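Local coordinates for protein thiazoline oxidase/subtilisin-like protease (Prochloron didemni, PDB 4H6X) that probably cleaves patellamide precursor peptides and closes them into rings by transamidation, acting as a subtilisin-like maturation protease, at residues 88-91 / 92-95. Residues are numbered along the deposited sequence; the frame is centred on the assembly and turned at random.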
ATOM      1  N   GLU A  88     -11.102 -24.574  10.415  1.00 51.12           N
ATOM      2  CA  GLU A  88     -11.755 -25.036   9.186  1.00 50.92           C
ATOM      3  C   GLU A  88     -11.006 -24.543   7.947  1.00 48.22           C
ATOM      4  O   GLU A  88     -10.797 -25.305   6.999  1.00 46.21           O
ATOM      5  CB  GLU A  88     -13.216 -24.576   9.114  1.00 52.74           C
ATOM      6  CG  GLU A  88     -14.161 -25.283  10.073  1.00 58.54           C
ATOM      7  CD  GLU A  88     -15.622 -24.909   9.857  1.00 59.50           C
ATOM      8  OE1 GLU A  88     -15.991 -24.488   8.738  1.00 56.92           O
ATOM      9  OE2 GLU A  88     -16.408 -25.046  10.815  1.00 64.46           O
ATOM     10  N   LYS A  89     -10.603 -23.270   7.965  1.00 46.08           N
ATOM     11  CA  LYS A  89      -9.857 -22.680   6.856  1.00 42.96           C
ATOM     12  C   LYS A  89      -8.488 -23.338   6.707  1.00 41.25           C
ATOM     13  O   LYS A  89      -8.086 -23.688   5.595  1.00 37.24           O
ATOM     14  CB  LYS A  89      -9.720 -21.159   7.022  1.00 45.13           C
ATOM     15  CG  LYS A  89      -8.845 -20.494   5.970  1.00 46.47           C
ATOM     16  CD  LYS A  89      -8.750 -18.982   6.141  1.00 46.75           C
ATOM     17  CE  LYS A  89      -7.736 -18.407   5.159  1.00 47.49           C
ATOM     18  NZ  LYS A  89      -7.598 -16.917   5.204  1.00 50.36           N
ATOM     19  N   GLU A  90      -7.785 -23.514   7.826  1.00 42.94           N
ATOM     20  CA  GLU A  90      -6.446 -24.119   7.820  1.00 44.93           C
ATOM     21  C   GLU A  90      -6.457 -25.530   7.244  1.00 43.96           C
ATOM     22  O   GLU A  90      -5.589 -25.890   6.442  1.00 40.86           O
ATOM     23  CB  GLU A  90      -5.842 -24.138   9.228  1.00 46.82           C
ATOM     24  CG  GLU A  90      -5.680 -22.761   9.856  1.00 51.28           C
ATOM     25  CD  GLU A  90      -4.959 -21.789   8.943  1.00 53.85           C
ATOM     26  OE1 GLU A  90      -3.785 -22.052   8.612  1.00 53.10           O
ATOM     27  OE2 GLU A  90      -5.573 -20.770   8.546  1.00 57.21           O
ATOM     28  N   GLU A  91      -7.451 -26.318   7.646  1.00 43.17           N
ATOM     29  CA  GLU A  91      -7.572 -27.699   7.173  1.00 45.68           C
ATOM     30  C   GLU A  91      -7.887 -27.761   5.679  1.00 41.01           C
ATOM     31  O   GLU A  91      -7.328 -28.589   4.962  1.00 40.11           O
ATOM     32  CB  GLU A  91      -8.608 -28.475   7.997  1.00 49.64           C
ATOM     33  CG  GLU A  91      -8.113 -28.866   9.385  1.00 55.55           C
ATOM     34  CD  GLU A  91      -9.235 -29.210  10.364  1.00 60.66           C
ATOM     35  OE1 GLU A  91     -10.408 -29.344   9.947  1.00 61.44           O
ATOM     36  OE2 GLU A  91      -8.940 -29.347  11.569  1.00 64.10           O
ATOM     37  N   ALA A  92      -8.754 -26.864   5.213  1.00 38.79           N
ATOM     38  CA  ALA A  92      -9.124 -26.814   3.802  1.00 35.54           C
ATOM     39  C   ALA A  92      -7.946 -26.425   2.906  1.00 36.08           C
ATOM     40  O   ALA A  92      -7.786 -26.988   1.829  1.00 35.44           O
ATOM     41  CB  ALA A  92     -10.285 -25.856   3.592  1.00 35.44           C
ATOM     42  N   LEU A  93      -7.134 -25.457   3.347  1.00 34.94           N
ATOM     43  CA  LEU A  93      -5.933 -25.035   2.605  1.00 34.01           C
ATOM     44  C   LEU A  93      -4.930 -26.162   2.513  1.00 33.77           C
ATOM     45  O   LEU A  93      -4.342 -26.407   1.448  1.00 32.42           O
ATOM     46  CB  LEU A  93      -5.263 -23.826   3.281  1.00 32.20           C
ATOM     47  CG  LEU A  93      -6.020 -22.502   3.216  1.00 30.56           C
ATOM     48  CD1 LEU A  93      -5.515 -21.558   4.296  1.00 30.56           C
ATOM     49  CD2 LEU A  93      -5.908 -21.892   1.827  1.00 30.54           C
ATOM     50  N   GLU A  94      -4.743 -26.840   3.644  1.00 35.98           N
ATOM     51  CA  GLU A  94      -3.831 -27.977   3.749  1.00 39.40           C
ATOM     52  C   GLU A  94      -4.296 -29.158   2.896  1.00 39.80           C
ATOM     53  O   GLU A  94      -3.480 -29.894   2.352  1.00 40.56           O
ATOM     54  CB  GLU A  94      -3.677 -28.397   5.216  1.00 42.54           C
ATOM     55  CG  GLU A  94      -2.551 -29.392   5.492  1.00 48.31           C
ATOM     56  CD  GLU A  94      -1.157 -28.843   5.209  1.00 49.08           C
ATOM     57  OE1 GLU A  94      -0.983 -27.611   5.096  1.00 49.19           O
ATOM     58  OE2 GLU A  94      -0.221 -29.659   5.101  1.00 54.28           O
ATOM     59  N   ALA A  95      -5.610 -29.323   2.778  1.00 37.46           N
ATOM     60  CA  ALA A  95      -6.189 -30.406   1.986  1.00 38.14           C
ATOM     61  C   ALA A  95      -5.930 -30.255   0.476  1.00 37.11           C
ATOM     62  O   ALA A  95      -5.820 -31.248  -0.239  1.00 36.96           O
ATOM     63  CB  ALA A  95      -7.686 -30.520   2.269  1.00 35.57           C
TER
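L93 reaches back along helix 87-96 and lays CB, CG and one methyl, CD1, against K89, four residues earlier. Followed outward, L93 CB lies 3.7 Å from the carbonyl oxygen K89 O. L93 CG, set anti to its own carbonyl carbon (chi1 -69°), comes closer, 3.4 Å from K89 O. L93 CD1 still lies 3.6 Å from K89 O and also rests against the K89 side chain, 3.9 Å from K89 CG and 4.0 Å from K89 CE. K89 can meet it twice because its chain runs fully extended, so that the methyl group of L93 lies against its aliphatic length and not its ammonium tip. E90 approaches the same methyl more loosely, with E90 OE2 4.3 Å from L93 CD1. Beneath these side chains runs the alpha-helical i to i+4 ladder: L93 N donates to K89 O at 3.0 Å, while A92, E94 and A95 bond to E88, E90 and E91 in turn. E94 OE1 forms a salt bridge with K101 NZ, at the start of helix 101-118. The short helix lies at the surface, the contact centred about 28 Å from the centre of the chain; buried L93 packs on F76 and I79 of helix 70-82, and A92 also meets I79.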